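Local coordinates for protein CDA peptide synthetase I (Streptomyces coelicolor, PDB 5DU9) that forms the condensation domain of a nonribosomal peptide synthetase, a two-lobed fold belonging to the CoA-dependent acyltransferase clan, at residues R286-S291 with L317-G322; T391-V396 with V407-N412. The protein carries 1 engineered substitution. One frame throughout, in Å; residues are numbered along the deposited sequence.

Contact 1: R286-S291 with L317-G322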
ATOM      1  N   ARG A 286     -11.179  -2.759 -25.791  1.00 25.91           N
ATOM      2  CA  ARG A 286     -11.993  -3.900 -25.374  1.00 22.59           C
ATOM      3  C   ARG A 286     -11.433  -4.545 -24.113  1.00 22.02           C
ATOM      4  O   ARG A 286     -12.141  -4.731 -23.121  1.00 23.17           O
ATOM      5  CB  ARG A 286     -12.058  -4.930 -26.515  1.00 27.28           C
ATOM      6  CG  ARG A 286     -12.628  -6.319 -26.161  1.00 33.72           C
ATOM      7  CD  ARG A 286     -14.147  -6.345 -26.063  1.00 26.98           C
ATOM      8  NE  ARG A 286     -14.785  -5.616 -27.155  1.00 24.50           N
ATOM      9  CZ  ARG A 286     -15.064  -6.124 -28.353  1.00 26.34           C
ATOM     10  NH1 ARG A 286     -14.780  -7.389 -28.640  1.00 26.68           N
ATOM     11  NH2 ARG A 286     -15.638  -5.359 -29.270  1.00 27.29           N
ATOM     12  N   ASP A 287     -10.155  -4.901 -24.167  1.00 21.05           N
ATOM     13  CA  ASP A 287      -9.517  -5.598 -23.066  1.00 19.96           C
ATOM     14  C   ASP A 287      -8.684  -4.628 -22.250  1.00 27.21           C
ATOM     15  O   ASP A 287      -7.766  -3.989 -22.763  1.00 27.81           O
ATOM     16  CB  ASP A 287      -8.660  -6.755 -23.576  1.00 33.50           C
ATOM     17  CG  ASP A 287      -9.424  -8.068 -23.612  1.00 40.99           C
ATOM     18  OD1 ASP A 287      -9.315  -8.848 -22.642  1.00 46.49           O
ATOM     19  OD2 ASP A 287     -10.142  -8.317 -24.604  1.00 43.61           O
ATOM     20  N   VAL A 288      -9.032  -4.515 -20.974  1.00 17.81           N
ATOM     21  CA  VAL A 288      -8.339  -3.619 -20.065  1.00 17.05           C
ATOM     22  C   VAL A 288      -7.637  -4.429 -18.987  1.00 18.22           C
ATOM     23  O   VAL A 288      -8.122  -5.482 -18.560  1.00 18.93           O
ATOM     24  CB  VAL A 288      -9.303  -2.600 -19.423  1.00 32.42           C
ATOM     25  CG1 VAL A 288      -9.917  -1.710 -20.497  1.00 27.05           C
ATOM     26  CG2 VAL A 288     -10.390  -3.304 -18.630  1.00 34.80           C
ATOM     27  N   VAL A 289      -6.479  -3.936 -18.573  1.00 16.07           N
ATOM     28  CA  VAL A 289      -5.731  -4.536 -17.479  1.00 16.05           C
ATOM     29  C   VAL A 289      -5.598  -3.532 -16.347  1.00 14.48           C
ATOM     30  O   VAL A 289      -5.253  -2.371 -16.577  1.00 17.43           O
ATOM     31  CB  VAL A 289      -4.332  -4.990 -17.931  1.00 16.34           C
ATOM     32  CG1 VAL A 289      -3.576  -5.640 -16.783  1.00 19.68           C
ATOM     33  CG2 VAL A 289      -4.447  -5.953 -19.101  1.00 19.24           C
ATOM     34  N   VAL A 290      -5.910  -3.980 -15.138  1.00 13.67           N
ATOM     35  CA  VAL A 290      -5.539  -3.246 -13.942  1.00 12.83           C
ATOM     36  C   VAL A 290      -4.748  -4.196 -13.065  1.00 18.76           C
ATOM     37  O   VAL A 290      -4.873  -5.413 -13.191  1.00 26.55           O
ATOM     38  CB  VAL A 290      -6.761  -2.693 -13.189  1.00 16.22           C
ATOM     39  CG1 VAL A 290      -7.539  -1.734 -14.088  1.00 16.71           C
ATOM     40  CG2 VAL A 290      -7.654  -3.810 -12.701  1.00 18.30           C
ATOM     41  N   SER A 291      -3.915  -3.640 -12.196  1.00 13.32           N
ATOM     42  CA  SER A 291      -3.133  -4.448 -11.271  1.00 12.94           C
ATOM     43  C   SER A 291      -3.708  -4.314  -9.875  1.00 14.02           C
ATOM     44  O   SER A 291      -4.063  -3.216  -9.439  1.00 13.23           O
ATOM     45  CB  SER A 291      -1.660  -4.031 -11.293  1.00 13.54           C
ATOM     46  OG  SER A 291      -1.084  -4.230 -12.580  1.00 17.21           O
ATOM     47  N   LEU A 317      -9.734  -7.752 -17.899  1.00 15.95           N
ATOM     48  CA  LEU A 317     -11.172  -7.527 -17.977  1.00 17.14           C
ATOM     49  C   LEU A 317     -11.561  -7.162 -19.399  1.00 18.20           C
ATOM     50  O   LEU A 317     -10.976  -6.255 -19.987  1.00 22.28           O
ATOM     51  CB  LEU A 317     -11.589  -6.405 -17.021  1.00 18.18           C
ATOM     52  CG  LEU A 317     -11.062  -6.524 -15.591  1.00 18.36           C
ATOM     53  CD1 LEU A 317     -11.118  -5.195 -14.860  1.00 22.15           C
ATOM     54  CD2 LEU A 317     -11.850  -7.580 -14.842  1.00 16.37           C
ATOM     55  N   ALA A 318     -12.542  -7.869 -19.949  1.00 16.99           N
ATOM     56  CA  ALA A 318     -13.103  -7.510 -21.240  1.00 18.13           C
ATOM     57  C   ALA A 318     -14.364  -6.690 -21.020  1.00 18.55           C
ATOM     58  O   ALA A 318     -15.260  -7.113 -20.294  1.00 18.51           O
ATOM     59  CB  ALA A 318     -13.404  -8.752 -22.067  1.00 26.37           C
ATOM     60  N   VAL A 319     -14.411  -5.505 -21.622  1.00 18.29           N
ATOM     61  CA  VAL A 319     -15.592  -4.655 -21.570  1.00 18.28           C
ATOM     62  C   VAL A 319     -16.158  -4.564 -22.979  1.00 19.75           C
ATOM     63  O   VAL A 319     -15.625  -3.861 -23.840  1.00 21.81           O
ATOM     64  CB  VAL A 319     -15.277  -3.250 -21.012  1.00 17.69           C
ATOM     65  CG1 VAL A 319     -16.545  -2.425 -20.899  1.00 19.93           C
ATOM     66  CG2 VAL A 319     -14.598  -3.356 -19.654  1.00 21.48           C
ATOM     67  N   ARG A 320     -17.233  -5.306 -23.212  1.00 20.19           N
ATOM     68  CA  ARG A 320     -17.815  -5.417 -24.537  1.00 21.72           C
ATOM     69  C   ARG A 320     -18.836  -4.313 -24.775  1.00 22.09           C
ATOM     70  O   ARG A 320     -19.346  -3.722 -23.824  1.00 21.15           O
ATOM     71  CB  ARG A 320     -18.463  -6.793 -24.716  1.00 22.22           C
ATOM     72  CG  ARG A 320     -17.461  -7.923 -24.898  1.00 22.46           C
ATOM     73  CD  ARG A 320     -18.144  -9.281 -24.866  1.00 24.14           C
ATOM     74  NE  ARG A 320     -17.241 -10.369 -25.235  1.00 23.48           N
ATOM     75  CZ  ARG A 320     -16.434 -11.003 -24.389  1.00 22.62           C
ATOM     76  NH1 ARG A 320     -16.395 -10.665 -23.107  1.00 21.12           N
ATOM     77  NH2 ARG A 320     -15.655 -11.982 -24.831  1.00 26.17           N
ATOM     78  N   PRO A 321     -19.133  -4.023 -26.052  1.00 23.59           N
ATOM     79  CA  PRO A 321     -20.094  -2.953 -26.332  1.00 24.12           C
ATOM     80  C   PRO A 321     -21.462  -3.210 -25.708  1.00 23.77           C
ATOM     81  O   PRO A 321     -21.952  -4.342 -25.751  1.00 24.02           O
ATOM     82  CB  PRO A 321     -20.193  -2.955 -27.864  1.00 26.01           C
ATOM     83  CG  PRO A 321     -18.954  -3.626 -28.339  1.00 26.36           C
ATOM     84  CD  PRO A 321     -18.605  -4.631 -27.287  1.00 25.01           C
ATOM     85  N   GLY A 322     -22.052  -2.173 -25.120  1.00 23.32           N
ATOM     86  CA  GLY A 322     -23.428  -2.234 -24.663  1.00 23.30           C
ATOM     87  C   GLY A 322     -23.614  -2.774 -23.258  1.00 21.92           C
ATOM     88  O   GLY A 322     -24.738  -2.849 -22.770  1.00 22.12           O
TER
HETATM   89  O   HOH W   1     -15.664  -3.200 -26.500  1.00 27.57           O
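Arg286 lays its side chain across Arg320 and Pro321 where the two strands give way to loop. Its CG stands anti to the backbone N (chi1 168°), and the chain bends at chi2 and chi3. CD packs on Arg320 CG at 3.9 Å; the Arg286 and Pro321 side chains cross at about a right angle, NH2 3.6 Å from Pro321 CD. A water lying in the guanidinium plane joins Arg286 NE to Val319 O, 2.7 Å from each. The long, flexible arginine suits this exposed end, where its aliphatic part packs while NE takes up the water. Arg286 O accepts Val319 N in a nearly straight bond (2.8 Å).

Asp287 faces Ala318 in a non-hydrogen-bonded antiparallel pair, both side chains on the same face of the ladder. The alanine methyl is small enough to sit beside the carboxylate, which also makes a long, weak ion pair with Arg316. This antiparallel ladder, strand 287-294 against 311-318, lies in the C-terminal of the two acyltransferase-like lobes, with the Val290 side chain about 13 Å from the bound (2S)-2-amino-N-butyl-propanamide.

Val288 turns to the face it shares with Leu317, its partner, and exchanges two backbone bonds with it: Val288 N to Leu317 O (2.8 Å) and Leu317 N to Val288 O (2.9 Å). Val288 CG2, wedged between its own N and carbonyl carbon, rests 3.7 Å from Leu317 CB. Further along, Val290 CG2 meets Leu317 CD1 loosely; these branched apolar side chains fit a face that helices 267-283 and 325-341 bury.

Contact 2: T391-V396 with V407-N412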
ATOM      1  N   THR A 391       5.799   2.429 -12.638  1.00 19.03           N
ATOM      2  CA  THR A 391       6.156   2.694 -14.023  1.00 20.73           C
ATOM      3  C   THR A 391       5.105   3.570 -14.700  1.00 19.86           C
ATOM      4  O   THR A 391       5.333   4.108 -15.784  1.00 23.00           O
ATOM      5  CB  THR A 391       6.301   1.389 -14.825  1.00 23.98           C
ATOM      6  OG1 THR A 391       5.076   0.648 -14.765  1.00 20.46           O
ATOM      7  CG2 THR A 391       7.428   0.537 -14.267  1.00 28.18           C
ATOM      8  N   ASP A 392       3.954   3.712 -14.054  1.00 18.68           N
ATOM      9  CA  ASP A 392       2.834   4.428 -14.649  1.00 21.49           C
ATOM     10  C   ASP A 392       2.003   5.117 -13.565  1.00 17.83           C
ATOM     11  O   ASP A 392       2.245   6.280 -13.240  1.00 22.04           O
ATOM     12  CB  ASP A 392       1.982   3.455 -15.477  1.00 24.34           C
ATOM     13  CG  ASP A 392       0.650   4.044 -15.903  1.00 34.06           C
ATOM     14  OD1 ASP A 392       0.619   5.219 -16.312  1.00 28.30           O
ATOM     15  OD2 ASP A 392      -0.370   3.326 -15.825  1.00 43.46           O
ATOM     16  N   LEU A 393       1.044   4.397 -12.995  1.00 16.61           N
ATOM     17  CA  LEU A 393       0.087   4.996 -12.066  1.00 15.98           C
ATOM     18  C   LEU A 393      -0.372   4.028 -10.982  1.00 19.50           C
ATOM     19  O   LEU A 393      -0.721   2.884 -11.273  1.00 17.67           O
ATOM     20  CB  LEU A 393      -1.134   5.509 -12.842  1.00 20.76           C
ATOM     21  CG  LEU A 393      -2.257   6.184 -12.049  1.00 17.53           C
ATOM     22  CD1 LEU A 393      -1.818   7.540 -11.524  1.00 17.66           C
ATOM     23  CD2 LEU A 393      -3.500   6.318 -12.920  1.00 18.67           C
ATOM     24  N   ASN A 394      -0.369   4.493  -9.733  1.00 14.61           N
ATOM     25  CA  ASN A 394      -1.084   3.818  -8.654  1.00 14.94           C
ATOM     26  C   ASN A 394      -2.286   4.653  -8.284  1.00 14.72           C
ATOM     27  O   ASN A 394      -2.188   5.879  -8.192  1.00 17.97           O
ATOM     28  CB  ASN A 394      -0.231   3.622  -7.391  1.00 17.75           C
ATOM     29  CG  ASN A 394       1.114   3.003  -7.664  1.00 19.24           C
ATOM     30  OD1 ASN A 394       1.239   2.072  -8.462  1.00 20.45           O
ATOM     31  ND2 ASN A 394       2.139   3.504  -6.975  1.00 19.32           N
ATOM     32  N   ILE A 395      -3.410   3.985  -8.058  1.00 12.23           N
ATOM     33  CA  ILE A 395      -4.606   4.624  -7.533  1.00 12.00           C
ATOM     34  C   ILE A 395      -4.860   4.044  -6.151  1.00 13.88           C
ATOM     35  O   ILE A 395      -5.170   2.868  -6.018  1.00 14.80           O
ATOM     36  CB  ILE A 395      -5.824   4.399  -8.443  1.00 12.49           C
ATOM     37  CG1 ILE A 395      -5.554   5.011  -9.819  1.00 14.67           C
ATOM     38  CG2 ILE A 395      -7.073   5.008  -7.818  1.00 15.72           C
ATOM     39  CD1 ILE A 395      -6.607   4.705 -10.856  1.00 14.25           C
ATOM     40  N   VAL A 396      -4.712   4.879  -5.129  1.00 11.52           N
ATOM     41  CA  VAL A 396      -4.784   4.430  -3.747  1.00 11.37           C
ATOM     42  C   VAL A 396      -5.983   5.074  -3.067  1.00 13.18           C
ATOM     43  O   VAL A 396      -6.151   6.293  -3.115  1.00 15.22           O
ATOM     44  CB  VAL A 396      -3.494   4.783  -2.980  1.00 13.24           C
ATOM     45  CG1 VAL A 396      -3.523   4.197  -1.574  1.00 14.92           C
ATOM     46  CG2 VAL A 396      -2.268   4.290  -3.745  1.00 14.04           C
ATOM     47  N   VAL A 407      -8.436   9.828  -2.065  1.00 14.43           N
ATOM     48  CA  VAL A 407      -8.007   9.200  -3.306  1.00 15.85           C
ATOM     49  C   VAL A 407      -6.662   9.780  -3.705  1.00 13.92           C
ATOM     50  O   VAL A 407      -6.550  10.978  -3.960  1.00 17.64           O
ATOM     51  CB  VAL A 407      -9.024   9.424  -4.441  1.00 16.19           C
ATOM     52  CG1 VAL A 407      -8.558   8.752  -5.729  1.00 18.75           C
ATOM     53  CG2 VAL A 407     -10.401   8.918  -4.030  1.00 16.64           C
ATOM     54  N   ASP A 408      -5.642   8.928  -3.739  1.00 13.62           N
ATOM     55  CA  ASP A 408      -4.305   9.346  -4.145  1.00 15.19           C
ATOM     56  C   ASP A 408      -3.981   8.802  -5.528  1.00 13.93           C
ATOM     57  O   ASP A 408      -4.064   7.594  -5.763  1.00 16.91           O
ATOM     58  CB  ASP A 408      -3.253   8.865  -3.142  1.00 18.34           C
ATOM     59  CG  ASP A 408      -3.179   9.736  -1.901  1.00 24.92           C
ATOM     60  OD1 ASP A 408      -4.212  10.308  -1.513  1.00 22.31           O
ATOM     61  OD2 ASP A 408      -2.079   9.856  -1.321  1.00 35.48           O
ATOM     62  N   PHE A 409      -3.641   9.700  -6.443  1.00 14.83           N
ATOM     63  CA  PHE A 409      -3.086   9.313  -7.731  1.00 15.11           C
ATOM     64  C   PHE A 409      -1.580   9.465  -7.647  1.00 15.73           C
ATOM     65  O   PHE A 409      -1.067  10.569  -7.474  1.00 17.37           O
ATOM     66  CB  PHE A 409      -3.662  10.158  -8.869  1.00 15.91           C
ATOM     67  CG  PHE A 409      -4.912   9.582  -9.481  1.00 15.37           C
ATOM     68  CD1 PHE A 409      -5.906   9.042  -8.684  1.00 14.46           C
ATOM     69  CD2 PHE A 409      -5.098   9.598 -10.856  1.00 17.42           C
ATOM     70  CE1 PHE A 409      -7.057   8.513  -9.245  1.00 15.98           C
ATOM     71  CE2 PHE A 409      -6.247   9.068 -11.421  1.00 16.16           C
ATOM     72  CZ  PHE A 409      -7.226   8.528 -10.615  1.00 14.84           C
ATOM     73  N   GLU A 410      -0.885   8.339  -7.740  1.00 15.69           N
ATOM     74  CA  GLU A 410       0.566   8.302  -7.655  1.00 15.89           C
ATOM     75  C   GLU A 410       1.131   8.033  -9.038  1.00 16.67           C
ATOM     76  O   GLU A 410       1.075   6.902  -9.525  1.00 18.71           O
ATOM     77  CB  GLU A 410       1.016   7.225  -6.668  1.00 15.13           C
ATOM     78  CG  GLU A 410       0.328   7.297  -5.315  1.00 14.51           C
ATOM     79  CD  GLU A 410       0.847   6.262  -4.330  1.00 15.48           C
ATOM     80  OE1 GLU A 410       1.260   5.171  -4.772  1.00 18.80           O
ATOM     81  OE2 GLU A 410       0.838   6.536  -3.110  1.00 18.27           O
ATOM     82  N   GLY A 411       1.664   9.074  -9.666  1.00 17.76           N
ATOM     83  CA  GLY A 411       2.122   8.990 -11.041  1.00 18.63           C
ATOM     84  C   GLY A 411       3.628   8.983 -11.188  1.00 21.84           C
ATOM     85  O   GLY A 411       4.335   9.723 -10.501  1.00 21.43           O
ATOM     86  N   ASN A 412       4.119   8.140 -12.093  1.00 19.86           N
ATOM     87  CA  ASN A 412       5.511   8.186 -12.508  1.00 22.89           C
ATOM     88  C   ASN A 412       5.813   9.586 -13.049  1.00 23.67           C
ATOM     89  O   ASN A 412       5.121  10.060 -13.948  1.00 25.67           O
ATOM     90  CB  ASN A 412       5.792   7.115 -13.564  1.00 21.35           C
ATOM     91  CG  ASN A 412       7.237   7.118 -14.039  1.00 22.72           C
ATOM     92  OD1 ASN A 412       7.711   8.088 -14.626  1.00 25.12           O
ATOM     93  ND2 ASN A 412       7.940   6.022 -13.792  1.00 23.74           N
TER
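Asn394 and Glu410 join side chains as well as backbones near the open end of a β-hairpin, strands 393-398 and 404-411 of the C-terminal lobe. Their main chains form a hydrogen-bonded antiparallel pair, with Asn394 N to Glu410 O and Glu410 N to Asn394 O both 2.8 Å. Above it, Asn394 ND2 donates to Glu410 OE1 (2.9 Å), meeting the oxygen nearly along its C-O bond and close to the plane of the amide, although amide and carboxylate planes stand 63° apart. The amide can serve as a neutral donor to a buried acid. Val396 comes from the next position on this face, its CG2 3.7 Å from Glu410 CD, and so sets an apolar methyl beside the carboxylate.

The other face is hydrophobic. Ile395 and Phe409 form a non-hydrogen-bonded pair and run side by side, pointing the same way; Ile395 CG1 makes a CH-pi contact over the ring, 4.1 Å from the Phe409 centroid and displaced toward the rim. Leu393 CD1 comes in obliquely, 3.9 Å from Phe409 CD2. Gly411 pairs with Leu393, whose CD1 lies 4.2 Å from Gly411 CA.

Outside this shell, helix 418-437 packs against Leu393 and Phe409, while strands 242-248 and 363-366 flank the hairpin by backbone hydrogen bonds. Buried Asp408 is turned to Ser245, and Asp392 to Tyr416 and Ser229, so these acids have hydroxyl partners. The ladder ends where Asn412 N bonds to Asp392 O. On the polar face, Ser387, a residue of the ligand pocket, hydrogen-bonds through OG to the same Glu410 OE1 that Asn394 ND2 holds.

Contact 1 comes first along the chain and is complete before contact 2 begins. Their centres are 20 Å apart and their nearest atoms about 7 Å, with no direct touch. Strand 363-366 lies between them as an outer strand of the four-stranded sheet that holds contact 2, where it bonds to Leu393 and Ile395. This strand, with the residue just before it, also bonds through its backbone to Ser291 of contact 1, and so links the two sheets within the C-terminal lobe. Contact 1 lies at the periphery, 24 Å from the chain centre, whereas contact 2 is buried, with the side chain of Asn394 about 6 Å from the bound (2S)-2-amino-N-butyl-propanamide.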